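Local coordinates for protein mRNA export factor (Human herpesvirus 1, PDB 4YXP) that regulates viral gene expression, inhibits host splicing and mediates nuclear export of intronless viral mRNAs, here seen as its folded, zinc-binding C-terminal domain, at residues R87-N92 with P138-I143; D187-V192 with I236-T241; T241-C246 with L253-I258. All blocks are in the same frame, centred on the assembly; numbering follows the deposited sequence.

Three buried contacts sit in the all-helical C-terminal domain, and each also touches the second subunit of the intertwined dimer. Interactions 2 and 3 are neighbours, their centres 11 Å apart: they share Thr241, where helix 230-241 runs out into the loop carrying His242 and Cys246, and Leu239 packs on Ala255 and Ile258 of helix 249-259. Both lie on the zinc-binding side of the chain. Interaction 3 holds two of the four metal ligands, while in interaction 2 the side chain of Ile238 lies about 10 Å from the zinc ion. Interaction 1 is on the other side of the chain's centre, 30 Å from interaction 2 and 39 Å from interaction 3, centre to centre.

Interaction 1: residues R87-N92 with P138-I143; sequences RTFAGN and PQDPII
Pro141 lays its CD over one face of the Phe89 ring, and the rest of the contact is grouped round this aromatic side chain. That CD is 3.7 Å from the centroid of the Phe89 ring and only 16° off the ring normal, a clear CH-pi interaction. The neighbouring CG of Pro141 lies over the CD1-CE1 side, 3.8 Å from Phe89 CD1, so two ring methylenes rest on the aromatic carbons. Ile142 comes from a different direction. Its CD1 sits at the edge of the ring, near the plane, 4.1 Å from Phe89 CE2, and the two side chains run at about a right angle to each other. Asp140 approaches obliquely, its carboxylate plane turned 71° from that of the ring, with OD2 4.0 Å from Phe89 CD2.

The carboxylate is held by backbone amides of the helix that follows. With CG anti to the backbone N (chi1 176°), Asp140 turns back over the start of helix 141-144, and its OD1 accepts from both Ile142 N (2.7 Å) and Ile143 N (3.1 Å). The first donor arrives nearly head-on to the C-O bond, the second from above the carboxylate plane. The other oxygen, OD2, is bonded to Trp125 NE1 of helix 112-132, so both oxygens of this buried acid are satisfied. A water weakly links Phe89 O with Gln139 O at the margin of the contact.

Here the last turn of helix 75-91 packs against the aspartate N-cap of the short helix 141-144. Tyr268 of the second subunit, from the region important for homodimerization, meets the Phe89 ring edge-to-face and packs on Pro141 and Ile142, making this apolar cluster part of the intertwined dimer.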
ATOM      1  N   ARG B  87      11.622  16.865  22.239  1.00 26.74           N
ATOM      2  CA  ARG B  87      11.069  17.516  23.416  1.00 28.14           C
ATOM      3  C   ARG B  87       9.661  18.050  23.136  1.00 27.63           C
ATOM      4  O   ARG B  87       8.770  17.964  23.980  1.00 26.79           O
ATOM      5  CB  ARG B  87      12.008  18.646  23.861  1.00 31.50           C
ATOM      6  CG  ARG B  87      11.915  19.014  25.324  1.00 35.99           C
ATOM      7  CD  ARG B  87      13.220  19.628  25.833  1.00 37.13           C
ATOM      8  NE  ARG B  87      13.554  20.886  25.163  1.00 36.99           N
ATOM      9  CZ  ARG B  87      14.594  21.079  24.351  1.00 36.66           C
ATOM     10  NH1 ARG B  87      15.446  20.097  24.071  1.00 34.77           N
ATOM     11  NH2 ARG B  87      14.790  22.278  23.816  1.00 38.27           N
ATOM     12  N   THR B  88       9.464  18.588  21.938  1.00 27.92           N
ATOM     13  CA  THR B  88       8.163  19.102  21.521  1.00 28.68           C
ATOM     14  C   THR B  88       7.124  17.974  21.414  1.00 27.18           C
ATOM     15  O   THR B  88       5.988  18.120  21.874  1.00 26.82           O
ATOM     16  CB  THR B  88       8.279  19.852  20.170  1.00 29.75           C
ATOM     17  OG1 THR B  88       9.087  21.025  20.350  1.00 31.80           O
ATOM     18  CG2 THR B  88       6.910  20.263  19.633  1.00 30.58           C
ATOM     19  N   PHE B  89       7.513  16.856  20.807  1.00 26.75           N
ATOM     20  CA  PHE B  89       6.644  15.682  20.742  1.00 27.17           C
ATOM     21  C   PHE B  89       6.224  15.228  22.136  1.00 28.62           C
ATOM     22  O   PHE B  89       5.038  15.074  22.418  1.00 29.12           O
ATOM     23  CB  PHE B  89       7.343  14.513  20.038  1.00 25.67           C
ATOM     24  CG  PHE B  89       7.484  14.671  18.546  1.00 24.05           C
ATOM     25  CD1 PHE B  89       6.672  15.536  17.829  1.00 25.36           C
ATOM     26  CD2 PHE B  89       8.432  13.933  17.860  1.00 22.57           C
ATOM     27  CE1 PHE B  89       6.810  15.662  16.461  1.00 25.47           C
ATOM     28  CE2 PHE B  89       8.575  14.055  16.494  1.00 22.53           C
ATOM     29  CZ  PHE B  89       7.765  14.920  15.792  1.00 24.04           C
ATOM     30  N   ALA B  90       7.209  15.004  23.001  1.00 28.66           N
ATOM     31  CA  ALA B  90       6.965  14.421  24.316  1.00 30.63           C
ATOM     32  C   ALA B  90       6.163  15.356  25.215  1.00 33.11           C
ATOM     33  O   ALA B  90       5.392  14.906  26.060  1.00 35.71           O
ATOM     34  CB  ALA B  90       8.286  14.063  24.981  1.00 30.30           C
ATOM     35  N   GLY B  91       6.345  16.657  25.027  1.00 32.07           N
ATOM     36  CA  GLY B  91       5.733  17.644  25.898  1.00 32.07           C
ATOM     37  C   GLY B  91       4.293  17.978  25.556  1.00 32.68           C
ATOM     38  O   GLY B  91       3.628  18.689  26.307  1.00 31.79           O
ATOM     39  N   ASN B  92       3.808  17.455  24.433  1.00 32.83           N
ATOM     40  CA  ASN B  92       2.480  17.803  23.937  1.00 34.88           C
ATOM     41  C   ASN B  92       1.738  16.563  23.438  1.00 34.52           C
ATOM     42  O   ASN B  92       1.598  16.361  22.230  1.00 33.00           O
ATOM     43  CB  ASN B  92       2.597  18.840  22.818  1.00 35.46           C
ATOM     44  CG  ASN B  92       3.257  20.127  23.286  1.00 36.52           C
ATOM     45  OD1 ASN B  92       2.601  21.006  23.838  1.00 37.41           O
ATOM     46  ND2 ASN B  92       4.563  20.240  23.065  1.00 36.24           N
ATOM     47  N   PRO B 138       6.760   4.702  21.801  1.00 33.39           N
ATOM     48  CA  PRO B 138       5.737   4.396  20.790  1.00 34.18           C
ATOM     49  C   PRO B 138       4.799   5.558  20.462  1.00 31.58           C
ATOM     50  O   PRO B 138       4.223   5.568  19.374  1.00 30.77           O
ATOM     51  CB  PRO B 138       4.948   3.247  21.428  1.00 36.37           C
ATOM     52  CG  PRO B 138       5.874   2.641  22.406  1.00 37.28           C
ATOM     53  CD  PRO B 138       6.696   3.767  22.938  1.00 35.91           C
ATOM     54  N   GLN B 139       4.652   6.509  21.381  1.00 30.04           N
ATOM     55  CA  GLN B 139       3.716   7.624  21.221  1.00 31.76           C
ATOM     56  C   GLN B 139       4.331   8.721  20.355  1.00 29.53           C
ATOM     57  O   GLN B 139       3.644   9.630  19.889  1.00 29.81           O
ATOM     58  CB  GLN B 139       3.314   8.196  22.584  1.00 39.30           C
ATOM     59  CG  GLN B 139       2.795   7.160  23.582  1.00 46.54           C
ATOM     60  CD  GLN B 139       3.910   6.348  24.233  1.00 50.81           C
ATOM     61  OE1 GLN B 139       5.080   6.741  24.210  1.00 48.52           O
ATOM     62  NE2 GLN B 139       3.550   5.205  24.808  1.00 55.76           N
ATOM     63  N   ASP B 140       5.642   8.629  20.169  1.00 28.18           N
ATOM     64  CA  ASP B 140       6.387   9.481  19.253  1.00 27.81           C
ATOM     65  C   ASP B 140       5.781   9.358  17.845  1.00 24.75           C
ATOM     66  O   ASP B 140       5.614   8.248  17.355  1.00 24.12           O
ATOM     67  CB  ASP B 140       7.862   9.053  19.296  1.00 31.21           C
ATOM     68  CG  ASP B 140       8.742   9.802  18.324  1.00 30.90           C
ATOM     69  OD1 ASP B 140       8.407   9.868  17.123  1.00 29.24           O
ATOM     70  OD2 ASP B 140       9.801  10.296  18.773  1.00 30.92           O
ATOM     71  N   PRO B 141       5.425  10.486  17.197  1.00 25.27           N
ATOM     72  CA  PRO B 141       4.758  10.361  15.890  1.00 25.98           C
ATOM     73  C   PRO B 141       5.559   9.616  14.821  1.00 24.17           C
ATOM     74  O   PRO B 141       4.961   8.939  13.982  1.00 23.14           O
ATOM     75  CB  PRO B 141       4.543  11.819  15.466  1.00 26.89           C
ATOM     76  CG  PRO B 141       4.470  12.573  16.744  1.00 28.21           C
ATOM     77  CD  PRO B 141       5.432  11.883  17.669  1.00 27.39           C
ATOM     78  N   ILE B 142       6.882   9.739  14.848  1.00 22.67           N
ATOM     79  CA  ILE B 142       7.725   9.110  13.838  1.00 20.86           C
ATOM     80  C   ILE B 142       7.847   7.614  14.127  1.00 20.96           C
ATOM     81  O   ILE B 142       7.618   6.779  13.246  1.00 20.77           O
ATOM     82  CB  ILE B 142       9.107   9.797  13.770  1.00 20.64           C
ATOM     83  CG1 ILE B 142       8.942  11.231  13.267  1.00 22.30           C
ATOM     84  CG2 ILE B 142      10.060   9.022  12.859  1.00 20.00           C
ATOM     85  CD1 ILE B 142      10.224  12.053  13.262  1.00 25.62           C
ATOM     86  N   ILE B 143       8.197   7.272  15.362  1.00 22.34           N
ATOM     87  CA  ILE B 143       8.316   5.871  15.747  1.00 23.45           C
ATOM     88  C   ILE B 143       6.949   5.189  15.662  1.00 24.30           C
ATOM     89  O   ILE B 143       6.844   4.037  15.222  1.00 25.34           O
ATOM     90  CB  ILE B 143       8.929   5.739  17.156  1.00 25.13           C
ATOM     91  CG1 ILE B 143      10.372   6.267  17.137  1.00 28.79           C
ATOM     92  CG2 ILE B 143       8.892   4.289  17.632  1.00 25.21           C
ATOM     93  CD1 ILE B 143      11.053   6.297  18.483  1.00 33.19           C
TER
HETATM   94  O   HOH W   1       4.784  11.799  21.590  1.00 33.51           O

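Interaction 2: residues D187-V192 with I236-T241; sequences DIASFV and IEILDT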
ATOM      1  N   ASP B 187      21.103  -8.826   4.012  1.00 32.35           N
ATOM      2  CA  ASP B 187      21.174  -7.862   2.920  1.00 32.40           C
ATOM      3  C   ASP B 187      20.290  -6.664   3.241  1.00 30.79           C
ATOM      4  O   ASP B 187      19.669  -6.614   4.303  1.00 29.59           O
ATOM      5  CB  ASP B 187      20.741  -8.502   1.597  1.00 33.73           C
ATOM      6  CG  ASP B 187      19.232  -8.494   1.411  1.00 32.80           C
ATOM      7  OD1 ASP B 187      18.513  -8.998   2.300  1.00 31.58           O
ATOM      8  OD2 ASP B 187      18.767  -7.968   0.378  1.00 33.18           O
ATOM      9  N   ILE B 188      20.221  -5.704   2.325  1.00 30.98           N
ATOM     10  CA  ILE B 188      19.472  -4.477   2.578  1.00 29.77           C
ATOM     11  C   ILE B 188      17.967  -4.745   2.660  1.00 28.02           C
ATOM     12  O   ILE B 188      17.270  -4.147   3.484  1.00 26.72           O
ATOM     13  CB  ILE B 188      19.781  -3.407   1.504  1.00 30.23           C
ATOM     14  CG1 ILE B 188      19.046  -2.099   1.816  1.00 28.92           C
ATOM     15  CG2 ILE B 188      19.407  -3.902   0.108  1.00 31.45           C
ATOM     16  CD1 ILE B 188      19.466  -1.447   3.119  1.00 29.79           C
ATOM     17  N   ALA B 189      17.457  -5.633   1.814  1.00 27.17           N
ATOM     18  CA  ALA B 189      16.026  -5.909   1.810  1.00 24.87           C
ATOM     19  C   ALA B 189      15.598  -6.521   3.138  1.00 23.42           C
ATOM     20  O   ALA B 189      14.638  -6.061   3.758  1.00 24.65           O
ATOM     21  CB  ALA B 189      15.654  -6.827   0.659  1.00 26.44           C
ATOM     22  N   SER B 190      16.309  -7.554   3.577  1.00 23.35           N
ATOM     23  CA  SER B 190      15.971  -8.206   4.837  1.00 25.53           C
ATOM     24  C   SER B 190      16.224  -7.264   6.016  1.00 25.78           C
ATOM     25  O   SER B 190      15.509  -7.314   7.014  1.00 26.74           O
ATOM     26  CB  SER B 190      16.760  -9.510   5.007  1.00 27.77           C
ATOM     27  OG  SER B 190      18.151  -9.318   4.847  1.00 29.68           O
ATOM     28  N   PHE B 191      17.226  -6.398   5.900  1.00 23.97           N
ATOM     29  CA  PHE B 191      17.476  -5.403   6.947  1.00 23.74           C
ATOM     30  C   PHE B 191      16.267  -4.492   7.126  1.00 23.54           C
ATOM     31  O   PHE B 191      15.742  -4.339   8.233  1.00 23.00           O
ATOM     32  CB  PHE B 191      18.709  -4.551   6.631  1.00 24.57           C
ATOM     33  CG  PHE B 191      18.879  -3.379   7.562  1.00 24.90           C
ATOM     34  CD1 PHE B 191      19.436  -3.552   8.818  1.00 26.49           C
ATOM     35  CD2 PHE B 191      18.461  -2.113   7.189  1.00 24.58           C
ATOM     36  CE1 PHE B 191      19.581  -2.480   9.684  1.00 27.08           C
ATOM     37  CE2 PHE B 191      18.604  -1.035   8.050  1.00 25.41           C
ATOM     38  CZ  PHE B 191      19.163  -1.219   9.298  1.00 26.17           C
ATOM     39  N   VAL B 192      15.833  -3.879   6.031  1.00 23.96           N
ATOM     40  CA  VAL B 192      14.739  -2.922   6.079  1.00 23.30           C
ATOM     41  C   VAL B 192      13.475  -3.563   6.652  1.00 22.58           C
ATOM     42  O   VAL B 192      12.822  -2.999   7.524  1.00 20.75           O
ATOM     43  CB  VAL B 192      14.471  -2.326   4.679  1.00 24.35           C
ATOM     44  CG1 VAL B 192      13.181  -1.508   4.664  1.00 24.14           C
ATOM     45  CG2 VAL B 192      15.643  -1.456   4.247  1.00 25.47           C
ATOM     46  N   ILE B 236      16.904   0.972  -4.162  1.00 29.69           N
ATOM     47  CA  ILE B 236      16.994   1.391  -5.556  1.00 32.52           C
ATOM     48  C   ILE B 236      18.065   0.563  -6.268  1.00 33.99           C
ATOM     49  O   ILE B 236      17.911   0.217  -7.437  1.00 34.10           O
ATOM     50  CB  ILE B 236      17.287   2.897  -5.679  1.00 33.78           C
ATOM     51  CG1 ILE B 236      16.068   3.705  -5.232  1.00 33.20           C
ATOM     52  CG2 ILE B 236      17.666   3.264  -7.120  1.00 35.59           C
ATOM     53  CD1 ILE B 236      16.314   5.197  -5.139  1.00 35.83           C
ATOM     54  N   GLU B 237      19.151   0.251  -5.564  1.00 33.16           N
ATOM     55  CA  GLU B 237      20.257  -0.474  -6.180  1.00 33.13           C
ATOM     56  C   GLU B 237      19.862  -1.898  -6.569  1.00 30.86           C
ATOM     57  O   GLU B 237      20.159  -2.337  -7.678  1.00 32.51           O
ATOM     58  CB  GLU B 237      21.476  -0.519  -5.250  1.00 35.38           C
ATOM     59  CG  GLU B 237      22.659  -1.271  -5.860  1.00 38.53           C
ATOM     60  CD  GLU B 237      23.947  -1.105  -5.074  1.00 40.97           C
ATOM     61  OE1 GLU B 237      23.888  -1.005  -3.832  1.00 39.24           O
ATOM     62  OE2 GLU B 237      25.025  -1.076  -5.708  1.00 45.15           O
ATOM     63  N   ILE B 238      19.198  -2.621  -5.671  1.00 28.86           N
ATOM     64  CA  ILE B 238      18.903  -4.026  -5.942  1.00 29.62           C
ATOM     65  C   ILE B 238      17.818  -4.137  -7.013  1.00 28.40           C
ATOM     66  O   ILE B 238      17.777  -5.118  -7.752  1.00 26.98           O
ATOM     67  CB  ILE B 238      18.508  -4.792  -4.658  1.00 30.65           C
ATOM     68  CG1 ILE B 238      17.208  -4.256  -4.052  1.00 29.68           C
ATOM     69  CG2 ILE B 238      19.639  -4.730  -3.644  1.00 32.29           C
ATOM     70  CD1 ILE B 238      16.660  -5.133  -2.936  1.00 29.77           C
ATOM     71  N   LEU B 239      16.952  -3.132  -7.104  1.00 28.53           N
ATOM     72  CA  LEU B 239      15.964  -3.087  -8.177  1.00 29.01           C
ATOM     73  C   LEU B 239      16.674  -2.965  -9.524  1.00 31.17           C
ATOM     74  O   LEU B 239      16.161  -3.409 -10.554  1.00 31.55           O
ATOM     75  CB  LEU B 239      14.986  -1.925  -7.968  1.00 27.94           C
ATOM     76  CG  LEU B 239      13.883  -2.170  -6.929  1.00 27.20           C
ATOM     77  CD1 LEU B 239      13.197  -0.877  -6.517  1.00 25.61           C
ATOM     78  CD2 LEU B 239      12.854  -3.156  -7.471  1.00 28.76           C
ATOM     79  N   ASP B 240      17.869  -2.382  -9.509  1.00 31.80           N
ATOM     80  CA  ASP B 240      18.668  -2.242 -10.723  1.00 34.41           C
ATOM     81  C   ASP B 240      19.467  -3.504 -11.043  1.00 34.10           C
ATOM     82  O   ASP B 240      19.474  -3.969 -12.186  1.00 34.55           O
ATOM     83  CB  ASP B 240      19.626  -1.053 -10.593  1.00 37.50           C
ATOM     84  CG  ASP B 240      20.443  -0.818 -11.858  1.00 41.40           C
ATOM     85  OD1 ASP B 240      19.854  -0.830 -12.959  1.00 42.16           O
ATOM     86  OD2 ASP B 240      21.674  -0.627 -11.748  1.00 42.77           O
ATOM     87  N   THR B 241      20.130  -4.061 -10.031  1.00 33.75           N
ATOM     88  CA  THR B 241      21.152  -5.087 -10.247  1.00 35.77           C
ATOM     89  C   THR B 241      20.637  -6.531 -10.279  1.00 37.04           C
ATOM     90  O   THR B 241      21.318  -7.418 -10.797  1.00 38.74           O
ATOM     91  CB  THR B 241      22.232  -5.014  -9.154  1.00 34.11           C
ATOM     92  OG1 THR B 241      21.634  -5.262  -7.876  1.00 31.10           O
ATOM     93  CG2 THR B 241      22.901  -3.644  -9.149  1.00 34.56           C
TER
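Ile238 places its CG1 between the backbone N and the carbonyl carbon (chi1 64°), and with chi2 extended its CD1 is carried across to Ala189, ending 4.1 Å from Ala189 CB. The same rotation leaves CG2 of Ile238 beside its backbone N, where it meets Ile188 CG2 at 3.8 Å. Ile188 is turned the other way: its CG1 stands anti to the backbone N (chi1 -177°), and the longer branch leads off from helix 230-241 while the CG2 methyl makes the touch. Ile238 thus joins its helix to two successive residues of helix 188-204 in the zinc-finger region (163-251), its side chain about 5 Å from that of the zinc ligand His242.

Asp187 caps helix 188-204. Its OD1 takes both Ser190 N (2.9 Å) and Ser190 OG (2.6 Å), and OD2 accepts weakly from Ala189 N while also bonding Tyr164 OH of helix 146-167. Tyr164 packs on Ala189 and Ile238, and Ile19 of the second subunit packs on Ile188.

No hydrogen bond crosses: the join is van der Waals packing, other residues must help set the helix spacing, and flanking polar groups are satisfied by the N-cap, Tyr164 and Arg22 and Arg34 of the second subunit.

Interaction 3: residues T241-C246 with L253-I258; sequences THRQEC and LTASHI. With ZN (zinc ion), chain D.
Arg243 reaches across to helix 249-259 with the end of its side chain. Its NH1 gives a weak, poorly aligned hydrogen bond to Ser256 OG (3.2 Å), and its NH2 lies 3.8 Å from Ala255 CB. Both neighbours stand obliquely to the guanidinium group. The bend at chi3 (68°) turns the arginine back from an extended course, and NH2 finds stronger partners outside the pair of segments, in Leu239 O of the preceding helix and Ser35 OG of the second subunit. Ser256 OG is likewise held chiefly by Glu252 O, one turn earlier in its own helix. The weak bond therefore joins two groups that are each already tethered.

On another side of the same loop stands the metal. The zinc ion is bound by His242 NE2 at 2.1 Å and by Cys246 SG at 2.3 Å, and Cys163 and Cys251 complete the CHC2-type zinc finger. The ligands come from widely separated parts of the sequence: Cys163 belongs to helix 146-167, whereas His242, Cys246 and Cys251 cluster where helix 230-241 gives way to helix 249-259.

Behind the histidine, Glu245 is a second-shell residue. His242 ND1 donates to Glu245 OE2 (3.2 Å, 159° at the hydrogen), and the carboxylate receives it on its anti lone pair, in the imidazole plane. With the NE2-zinc bond at its other end, this hydrogen bond holds the ring's rotation, and the negative charge may make the imidazole a stronger donor to zinc. Glu245 is steadied in turn by a salt bridge from its OE1 to Arg168 NH1. Phe160 meets the His242 ring with planes at about 90° and also packs on Ala255, while Val38 of the second subunit packs on Arg243 and Ser256.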
ATOM      1  N   THR B 241      20.130  -4.061 -10.031  1.00 33.75           N
ATOM      2  CA  THR B 241      21.152  -5.087 -10.247  1.00 35.77           C
ATOM      3  C   THR B 241      20.637  -6.531 -10.279  1.00 37.04           C
ATOM      4  O   THR B 241      21.318  -7.418 -10.797  1.00 38.74           O
ATOM      5  CB  THR B 241      22.232  -5.014  -9.154  1.00 34.11           C
ATOM      6  OG1 THR B 241      21.634  -5.262  -7.876  1.00 31.10           O
ATOM      7  CG2 THR B 241      22.901  -3.644  -9.149  1.00 34.56           C
ATOM      8  N   HIS B 242      19.457  -6.774  -9.718  1.00 34.99           N
ATOM      9  CA  HIS B 242      18.923  -8.132  -9.635  1.00 35.59           C
ATOM     10  C   HIS B 242      18.758  -8.756 -11.024  1.00 37.00           C
ATOM     11  O   HIS B 242      18.952  -9.962 -11.199  1.00 38.26           O
ATOM     12  CB  HIS B 242      17.583  -8.132  -8.892  1.00 34.36           C
ATOM     13  CG  HIS B 242      16.830  -9.423  -8.995  1.00 34.30           C
ATOM     14  ND1 HIS B 242      17.299 -10.605  -8.457  1.00 34.41           N
ATOM     15  CD2 HIS B 242      15.639  -9.719  -9.566  1.00 33.82           C
ATOM     16  CE1 HIS B 242      16.433 -11.570  -8.701  1.00 34.78           C
ATOM     17  NE2 HIS B 242      15.416 -11.061  -9.375  1.00 33.79           N
ATOM     18  N   ARG B 243      18.421  -7.932 -12.011  1.00 37.84           N
ATOM     19  CA  ARG B 243      18.187  -8.419 -13.370  1.00 38.31           C
ATOM     20  C   ARG B 243      19.438  -9.060 -13.982  1.00 39.03           C
ATOM     21  O   ARG B 243      19.342  -9.797 -14.970  1.00 39.15           O
ATOM     22  CB  ARG B 243      17.692  -7.277 -14.265  1.00 37.86           C
ATOM     23  CG  ARG B 243      18.700  -6.153 -14.478  1.00 39.54           C
ATOM     24  CD  ARG B 243      18.027  -4.896 -15.017  1.00 39.19           C
ATOM     25  NE  ARG B 243      17.133  -4.281 -14.035  1.00 36.50           N
ATOM     26  CZ  ARG B 243      16.223  -3.351 -14.318  1.00 34.35           C
ATOM     27  NH1 ARG B 243      16.065  -2.916 -15.561  1.00 34.69           N
ATOM     28  NH2 ARG B 243      15.466  -2.850 -13.352  1.00 32.01           N
ATOM     29  N   GLN B 244      20.602  -8.787 -13.397  1.00 38.39           N
ATOM     30  CA  GLN B 244      21.854  -9.370 -13.876  1.00 41.33           C
ATOM     31  C   GLN B 244      21.985 -10.844 -13.487  1.00 44.78           C
ATOM     32  O   GLN B 244      22.690 -11.606 -14.146  1.00 46.31           O
ATOM     33  CB  GLN B 244      23.055  -8.592 -13.331  1.00 41.47           C
ATOM     34  CG  GLN B 244      23.186  -7.173 -13.859  1.00 43.18           C
ATOM     35  CD  GLN B 244      24.417  -6.465 -13.316  1.00 46.54           C
ATOM     36  OE1 GLN B 244      25.492  -7.061 -13.195  1.00 49.28           O
ATOM     37  NE2 GLN B 244      24.267  -5.190 -12.979  1.00 46.12           N
ATOM     38  N   GLU B 245      21.308 -11.240 -12.412  1.00 46.59           N
ATOM     39  CA  GLU B 245      21.376 -12.617 -11.927  1.00 49.79           C
ATOM     40  C   GLU B 245      20.084 -13.384 -12.208  1.00 46.33           C
ATOM     41  O   GLU B 245      19.993 -14.575 -11.914  1.00 47.19           O
ATOM     42  CB  GLU B 245      21.673 -12.637 -10.421  1.00 52.80           C
ATOM     43  CG  GLU B 245      20.506 -12.205  -9.540  1.00 53.19           C
ATOM     44  CD  GLU B 245      20.873 -12.129  -8.069  1.00 54.25           C
ATOM     45  OE1 GLU B 245      21.985 -12.572  -7.711  1.00 55.16           O
ATOM     46  OE2 GLU B 245      20.047 -11.621  -7.276  1.00 53.61           O
ATOM     47  N   CYS B 246      19.096 -12.697 -12.779  1.00 41.89           N
ATOM     48  CA  CYS B 246      17.772 -13.271 -13.011  1.00 38.26           C
ATOM     49  C   CYS B 246      17.417 -13.251 -14.498  1.00 39.04           C
ATOM     50  O   CYS B 246      17.497 -12.208 -15.143  1.00 40.90           O
ATOM     51  CB  CYS B 246      16.725 -12.499 -12.201  1.00 34.72           C
ATOM     52  SG  CYS B 246      15.044 -13.122 -12.331  1.00 32.64           S
ATOM     53  N   LEU B 253      10.547  -6.557 -15.854  1.00 31.23           N
ATOM     54  CA  LEU B 253       9.465  -5.610 -16.110  1.00 30.96           C
ATOM     55  C   LEU B 253       8.909  -5.050 -14.798  1.00 25.81           C
ATOM     56  O   LEU B 253       8.642  -3.850 -14.676  1.00 24.55           O
ATOM     57  CB  LEU B 253       8.354  -6.295 -16.914  1.00 36.15           C
ATOM     58  CG  LEU B 253       7.331  -5.437 -17.664  1.00 41.30           C
ATOM     59  CD1 LEU B 253       8.002  -4.455 -18.604  1.00 45.21           C
ATOM     60  CD2 LEU B 253       6.386  -6.338 -18.451  1.00 42.05           C
ATOM     61  N   THR B 254       8.744  -5.930 -13.816  1.00 24.24           N
ATOM     62  CA  THR B 254       8.235  -5.549 -12.506  1.00 24.07           C
ATOM     63  C   THR B 254       9.191  -4.560 -11.837  1.00 25.23           C
ATOM     64  O   THR B 254       8.777  -3.512 -11.340  1.00 26.84           O
ATOM     65  CB  THR B 254       8.040  -6.796 -11.610  1.00 24.32           C
ATOM     66  OG1 THR B 254       7.001  -7.619 -12.156  1.00 23.95           O
ATOM     67  CG2 THR B 254       7.680  -6.412 -10.182  1.00 23.84           C
ATOM     68  N   ALA B 255      10.473  -4.900 -11.829  1.00 24.62           N
ATOM     69  CA  ALA B 255      11.478  -4.051 -11.201  1.00 25.12           C
ATOM     70  C   ALA B 255      11.525  -2.681 -11.868  1.00 26.62           C
ATOM     71  O   ALA B 255      11.639  -1.657 -11.196  1.00 25.94           O
ATOM     72  CB  ALA B 255      12.843  -4.714 -11.258  1.00 25.85           C
ATOM     73  N   SER B 256      11.425  -2.664 -13.190  1.00 28.63           N
ATOM     74  CA  SER B 256      11.551  -1.423 -13.944  1.00 31.48           C
ATOM     75  C   SER B 256      10.358  -0.501 -13.710  1.00 31.92           C
ATOM     76  O   SER B 256      10.519   0.716 -13.625  1.00 32.40           O
ATOM     77  CB  SER B 256      11.698  -1.715 -15.439  1.00 31.95           C
ATOM     78  OG  SER B 256      12.915  -2.387 -15.710  1.00 31.93           O
ATOM     79  N   HIS B 257       9.166  -1.077 -13.594  1.00 31.03           N
ATOM     80  CA  HIS B 257       7.952  -0.277 -13.468  1.00 30.83           C
ATOM     81  C   HIS B 257       7.821   0.310 -12.062  1.00 29.72           C
ATOM     82  O   HIS B 257       7.192   1.349 -11.874  1.00 31.38           O
ATOM     83  CB  HIS B 257       6.717  -1.112 -13.809  1.00 31.40           C
ATOM     84  CG  HIS B 257       5.543  -0.305 -14.264  1.00 32.31           C
ATOM     85  ND1 HIS B 257       5.604   1.066 -14.454  1.00 32.51           N
ATOM     86  CD2 HIS B 257       4.279  -0.663 -14.582  1.00 32.52           C
ATOM     87  CE1 HIS B 257       4.431   1.504 -14.858  1.00 32.36           C
ATOM     88  NE2 HIS B 257       3.602   0.475 -14.946  1.00 32.01           N
ATOM     89  N   ILE B 258       8.412  -0.361 -11.078  1.00 27.09           N
ATOM     90  CA  ILE B 258       8.497   0.186  -9.727  1.00 25.47           C
ATOM     91  C   ILE B 258       9.395   1.422  -9.747  1.00 26.12           C
ATOM     92  O   ILE B 258       9.068   2.452  -9.157  1.00 25.95           O
ATOM     93  CB  ILE B 258       9.012  -0.873  -8.729  1.00 25.68           C
ATOM     94  CG1 ILE B 258       7.964  -1.976  -8.547  1.00 24.78           C
ATOM     95  CG2 ILE B 258       9.353  -0.238  -7.373  1.00 25.60           C
ATOM     96  CD1 ILE B 258       8.454  -3.184  -7.777  1.00 24.45           C
TER
HETATM   97 ZN    ZN D 601      14.022 -12.049 -10.517  0.84 27.17          ZN